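PDB 5IFF: uncharacterized protein from Pyrococcus abyssi, which acts as a restriction DNA glycosylase, R.PabI, and binds double-stranded DNA as a tetramer, here in a nonspecific complex. Local coordinates for residues E2-V14 with Y70-I84. The protein carries 2 engineered substitutions. Numbering follows the deposited sequence.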
loop_
_atom_site.group_PDB
_atom_site.type_symbol
_atom_site.label_atom_id
_atom_site.label_comp_id
_atom_site.label_asym_id
_atom_site.label_seq_id
_atom_site.Cartn_x
_atom_site.Cartn_y
_atom_site.Cartn_z
ATOM N N GLU A 2 13.872 -7.202 8.453
ATOM C CA GLU A 2 15.066 -6.362 8.738
ATOM C C GLU A 2 16.273 -7.243 9.138
ATOM O O GLU A 2 16.094 -8.264 9.782
ATOM C CB GLU A 2 14.793 -5.349 9.864
ATOM C CG GLU A 2 13.669 -4.314 9.597
ATOM C CD GLU A 2 14.061 -3.221 8.608
ATOM O OE1 GLU A 2 13.159 -2.653 7.969
ATOM O OE2 GLU A 2 15.258 -2.924 8.450
ATOM N N ALA A 3 17.480 -6.844 8.738
ATOM C CA ALA A 3 18.736 -7.488 9.167
ATOM C C ALA A 3 19.013 -7.138 10.636
ATOM O O ALA A 3 18.470 -6.156 11.174
ATOM C CB ALA A 3 19.878 -7.017 8.314
ATOM N N SER A 4 19.850 -7.928 11.292
ATOM C CA SER A 4 20.192 -7.644 12.687
ATOM C C SER A 4 21.720 -7.754 12.813
ATOM O O SER A 4 22.297 -8.815 12.522
ATOM C CB SER A 4 19.440 -8.616 13.576
ATOM O OG SER A 4 19.748 -8.455 14.915
ATOM N N VAL A 5 22.369 -6.650 13.188
ATOM C CA VAL A 5 23.819 -6.516 13.122
ATOM C C VAL A 5 24.368 -6.524 14.517
ATOM O O VAL A 5 23.877 -5.792 15.359
ATOM C CB VAL A 5 24.276 -5.199 12.428
ATOM C CG1 VAL A 5 25.793 -5.116 12.441
ATOM C CG2 VAL A 5 23.725 -5.103 10.986
ATOM N N SER A 6 25.403 -7.313 14.787
ATOM C CA SER A 6 25.934 -7.328 16.150
ATOM C C SER A 6 27.446 -7.528 16.132
ATOM O O SER A 6 28.010 -7.864 15.093
ATOM C CB SER A 6 25.252 -8.424 16.969
ATOM O OG SER A 6 25.541 -9.689 16.382
ATOM N N PHE A 7 28.092 -7.263 17.271
ATOM C CA PHE A 7 29.473 -7.661 17.478
ATOM C C PHE A 7 29.499 -8.944 18.303
ATOM O O PHE A 7 28.954 -8.969 19.403
ATOM C CB PHE A 7 30.287 -6.546 18.172
ATOM C CG PHE A 7 31.696 -6.970 18.533
ATOM C CD1 PHE A 7 32.702 -6.969 17.567
ATOM C CD2 PHE A 7 31.997 -7.409 19.819
ATOM C CE1 PHE A 7 33.982 -7.379 17.877
ATOM C CE2 PHE A 7 33.285 -7.826 20.150
ATOM C CZ PHE A 7 34.279 -7.821 19.177
ATOM N N GLU A 8 30.122 -10.001 17.763
ATOM C CA GLU A 8 30.281 -11.290 18.453
ATOM C C GLU A 8 31.633 -11.942 18.183
ATOM O O GLU A 8 32.039 -12.072 17.018
ATOM C CB GLU A 8 29.203 -12.293 18.012
ATOM C CG GLU A 8 27.826 -11.906 18.372
ATOM C CD GLU A 8 26.791 -12.687 17.602
ATOM O OE1 GLU A 8 27.041 -13.853 17.200
ATOM O OE2 GLU A 8 25.705 -12.121 17.415
ATOM N N ASN A 9 32.305 -12.361 19.249
ATOM C CA ASN A 9 33.531 -13.149 19.145
ATOM C C ASN A 9 34.511 -12.540 18.154
ATOM O O ASN A 9 34.976 -13.208 17.234
ATOM C CB ASN A 9 33.193 -14.586 18.737
ATOM C CG ASN A 9 32.116 -15.203 19.626
ATOM O OD1 ASN A 9 31.061 -15.634 19.140
ATOM N ND2 ASN A 9 32.376 -15.243 20.943
ATOM N N GLY A 10 34.767 -11.243 18.301
ATOM C CA GLY A 10 35.757 -10.571 17.477
ATOM C C GLY A 10 35.352 -10.237 16.054
ATOM O O GLY A 10 36.191 -9.805 15.266
ATOM N N LYS A 11 34.076 -10.420 15.696
ATOM C CA LYS A 11 33.624 -10.204 14.313
ATOM C C LYS A 11 32.325 -9.420 14.273
ATOM O O LYS A 11 31.516 -9.506 15.192
ATOM C CB LYS A 11 33.367 -11.540 13.567
ATOM C CG LYS A 11 34.517 -12.521 13.694
ATOM C CD LYS A 11 34.226 -13.796 12.907
ATOM C CE LYS A 11 35.384 -14.825 13.195
ATOM N NZ LYS A 11 34.908 -16.228 12.953
ATOM N N ILE A 12 32.118 -8.692 13.189
ATOM C CA ILE A 12 30.800 -8.087 12.973
ATOM C C ILE A 12 29.939 -9.188 12.333
ATOM O O ILE A 12 30.363 -9.813 11.366
ATOM C CB ILE A 12 30.867 -6.858 12.064
ATOM C CG1 ILE A 12 31.746 -5.763 12.703
ATOM C CG2 ILE A 12 29.446 -6.345 11.703
ATOM C CD1 ILE A 12 31.462 -5.548 14.182
ATOM N N VAL A 13 28.758 -9.436 12.895
ATOM C CA VAL A 13 27.892 -10.505 12.385
ATOM C C VAL A 13 26.537 -9.911 11.976
ATOM O O VAL A 13 26.056 -8.944 12.617
ATOM C CB VAL A 13 27.717 -11.589 13.457
ATOM C CG1 VAL A 13 26.685 -12.622 12.996
ATOM C CG2 VAL A 13 29.070 -12.273 13.774
ATOM N N VAL A 14 25.969 -10.380 10.871
ATOM C CA VAL A 14 24.621 -9.931 10.482
ATOM C C VAL A 14 23.700 -11.118 10.364
ATOM O O VAL A 14 24.071 -12.154 9.762
ATOM C CB VAL A 14 24.637 -9.160 9.173
ATOM C CG1 VAL A 14 23.227 -8.596 8.860
ATOM C CG2 VAL A 14 25.576 -7.979 9.309
ATOM N N TYR A 70 22.393 2.173 11.346
ATOM C CA TYR A 70 21.498 1.268 10.605
ATOM C C TYR A 70 22.254 0.567 9.530
ATOM O O TYR A 70 22.935 1.226 8.739
ATOM C CB TYR A 70 20.351 2.067 9.978
ATOM C CG TYR A 70 19.329 1.228 9.181
ATOM C CD1 TYR A 70 18.479 0.320 9.833
ATOM C CD2 TYR A 70 19.186 1.394 7.791
ATOM C CE1 TYR A 70 17.522 -0.422 9.118
ATOM C CE2 TYR A 70 18.216 0.680 7.067
ATOM C CZ TYR A 70 17.416 -0.251 7.725
ATOM O OH TYR A 70 16.468 -0.965 7.004
ATOM N N GLU A 71 22.167 -0.763 9.505
ATOM C CA GLU A 71 22.859 -1.604 8.523
ATOM C C GLU A 71 24.344 -1.233 8.359
ATOM O O GLU A 71 25.122 -1.446 9.273
ATOM C CB GLU A 71 22.120 -1.550 7.194
ATOM C CG GLU A 71 20.699 -2.109 7.342
ATOM C CD GLU A 71 19.975 -2.318 6.017
ATOM O OE1 GLU A 71 20.238 -1.616 5.012
ATOM O OE2 GLU A 71 19.093 -3.180 6.015
ATOM N N LEU A 72 24.741 -0.707 7.201
ATOM C CA LEU A 72 26.152 -0.466 6.995
ATOM C C LEU A 72 26.719 0.516 8.064
ATOM O O LEU A 72 27.839 0.332 8.484
ATOM C CB LEU A 72 26.420 0.100 5.578
ATOM C CG LEU A 72 27.919 0.326 5.263
ATOM C CD1 LEU A 72 28.809 -0.968 5.281
ATOM C CD2 LEU A 72 28.074 1.016 3.896
ATOM N N SER A 73 25.974 1.553 8.480
ATOM C CA SER A 73 26.606 2.457 9.460
ATOM C C SER A 73 26.761 1.764 10.819
ATOM O O SER A 73 27.699 2.060 11.579
ATOM C CB SER A 73 25.837 3.792 9.653
ATOM O OG SER A 73 24.445 3.636 9.898
ATOM N N ARG A 74 25.841 0.862 11.150
ATOM C CA ARG A 74 25.987 0.156 12.417
ATOM C C ARG A 74 27.155 -0.853 12.325
ATOM O O ARG A 74 27.921 -1.005 13.300
ATOM C CB ARG A 74 24.661 -0.524 12.845
ATOM C CG ARG A 74 24.825 -1.429 14.107
ATOM C CD ARG A 74 23.486 -1.962 14.638
ATOM N NE ARG A 74 22.723 -0.926 15.341
ATOM C CZ ARG A 74 21.623 -1.148 16.062
ATOM N NH1 ARG A 74 21.127 -2.377 16.175
ATOM N NH2 ARG A 74 21.008 -0.133 16.666
ATOM N N MET A 75 27.317 -1.505 11.162
ATOM C CA MET A 75 28.451 -2.385 10.947
ATOM C C MET A 75 29.766 -1.630 11.179
ATOM O O MET A 75 30.672 -2.081 11.894
ATOM C CB MET A 75 28.450 -2.925 9.529
ATOM C CG MET A 75 27.319 -3.926 9.312
ATOM S SD MET A 75 26.971 -4.226 7.571
ATOM C CE MET A 75 28.458 -4.436 6.793
ATOM N N VAL A 76 29.861 -0.509 10.503
ATOM C CA VAL A 76 31.111 0.264 10.506
ATOM C C VAL A 76 31.397 0.872 11.878
ATOM O O VAL A 76 32.539 0.823 12.348
ATOM C CB VAL A 76 31.076 1.372 9.389
ATOM C CG1 VAL A 76 32.251 2.364 9.516
ATOM C CG2 VAL A 76 31.155 0.664 8.007
ATOM N N ARG A 77 30.389 1.425 12.542
ATOM C CA ARG A 77 30.657 2.032 13.847
ATOM C C ARG A 77 31.102 0.908 14.807
ATOM O O ARG A 77 32.049 1.078 15.590
ATOM C CB ARG A 77 29.444 2.795 14.394
ATOM C CG ARG A 77 29.757 3.508 15.719
ATOM C CD ARG A 77 28.580 4.307 16.271
ATOM N NE ARG A 77 28.264 5.506 15.486
ATOM C CZ ARG A 77 27.246 5.572 14.637
ATOM N NH1 ARG A 77 27.002 6.683 13.973
ATOM N NH2 ARG A 77 26.471 4.507 14.462
ATOM N N LEU A 78 30.433 -0.245 14.751
ATOM C CA LEU A 78 30.830 -1.375 15.625
ATOM C C LEU A 78 32.215 -1.883 15.232
ATOM O O LEU A 78 33.031 -2.178 16.114
ATOM C CB LEU A 78 29.826 -2.539 15.555
ATOM C CG LEU A 78 28.497 -2.388 16.292
ATOM C CD1 LEU A 78 27.641 -3.650 16.028
ATOM C CD2 LEU A 78 28.684 -2.086 17.798
ATOM N N ALA A 79 32.484 -1.965 13.919
ATOM C CA ALA A 79 33.809 -2.439 13.474
ATOM C C ALA A 79 34.939 -1.520 13.970
ATOM O O ALA A 79 36.028 -1.957 14.367
ATOM C CB ALA A 79 33.840 -2.538 11.949
ATOM N N HIS A 80 34.697 -0.216 13.886
ATOM C CA HIS A 80 35.719 0.721 14.355
ATOM C C HIS A 80 35.831 0.727 15.876
ATOM O O HIS A 80 36.941 0.712 16.416
ATOM C CB HIS A 80 35.424 2.136 13.818
ATOM C CG HIS A 80 36.447 3.129 14.240
ATOM N ND1 HIS A 80 37.784 3.023 13.897
ATOM C CD2 HIS A 80 36.360 4.198 15.077
ATOM C CE1 HIS A 80 38.460 4.020 14.452
ATOM N NE2 HIS A 80 37.612 4.740 15.171
ATOM N N GLU A 81 34.706 0.694 16.595
ATOM C CA GLU A 81 34.765 0.583 18.056
ATOM C C GLU A 81 35.695 -0.564 18.510
ATOM O O GLU A 81 36.416 -0.434 19.498
ATOM C CB GLU A 81 33.389 0.343 18.666
ATOM C CG GLU A 81 32.375 1.462 18.556
ATOM C CD GLU A 81 31.019 1.049 19.140
ATOM O OE1 GLU A 81 31.006 0.252 20.127
ATOM O OE2 GLU A 81 29.981 1.508 18.603
ATOM N N HIS A 82 35.675 -1.675 17.780
ATOM C CA HIS A 82 36.322 -2.904 18.213
ATOM C C HIS A 82 37.627 -3.161 17.487
ATOM O O HIS A 82 38.149 -4.247 17.569
ATOM C CB HIS A 82 35.351 -4.116 18.041
ATOM C CG HIS A 82 34.309 -4.145 19.106
ATOM N ND1 HIS A 82 33.040 -3.638 18.919
ATOM C CD2 HIS A 82 34.402 -4.431 20.424
ATOM C CE1 HIS A 82 32.373 -3.692 20.059
ATOM N NE2 HIS A 82 33.183 -4.162 20.988
ATOM N N GLY A 83 38.113 -2.177 16.732
ATOM C CA GLY A 83 39.432 -2.298 16.135
ATOM C C GLY A 83 39.472 -3.210 14.916
ATOM O O GLY A 83 40.536 -3.543 14.426
ATOM N N ILE A 84 38.297 -3.579 14.400
ATOM C CA ILE A 84 38.225 -4.338 13.166
ATOM C C ILE A 84 38.522 -3.415 11.984
ATOM O O ILE A 84 39.329 -3.738 11.106
ATOM C CB ILE A 84 36.845 -5.016 13.028
ATOM C CG1 ILE A 84 36.730 -6.151 14.080
ATOM C CG2 ILE A 84 36.664 -5.635 11.635
ATOM C CD1 ILE A 84 35.239 -6.673 14.249
HETATM O O HOH W 1 17.765 -4.011 8.013
HETATM O O HOH W 2 20.994 -4.251 13.656
#
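E2 OE2 is gripped twice: the phenol of Y70 gives it a hydrogen bond (OH to OE2, 2.7 Å) on its syn lone pair, and a water donates a second. The same water accepts from A3 N and donates to E71 OE2, bridging two carboxylates whose nearest oxygens, E2 OE2 and E71 OE2, are 4.5 Å apart. E71, at the helix N-cap position, is also held by S61 and W58 beside I60, which binds adenine in another structure of this protein, though none is bound here.

Beyond this polar end, the hairpin 4-14 lays one apolar face on helix 72-81. Branched V5 and I12 suit strand positions facing the helix: V5 CG1 meets M75 CG at 3.7 Å, I12 CD1 reaches L78 CB at 3.7 Å, and the short side chain of A79 lets I12 CG1 pack against its CB (3.9 Å).

Next to the hairpin turn, where G10 suits a positive phi (77°), the F7 ring lies flat on the H82 imidazole, centroids 3.6 Å apart and planes 5° from parallel, with I84 CD1 at its edge. L78 O accepts both H82 ND1 (3.2 Å) and H82 N, from opposite faces of its plane; the ND1 bond probably helps to set the ring's rotation. An alanine in place of F7 would probably leave the stacked imidazole face without its mate and I84 CD1 with one apolar neighbour fewer. The carboxylates of E2 and E71 probably tolerate each other because the shared water, Y70 OH and nearby K24 offset their repulsion.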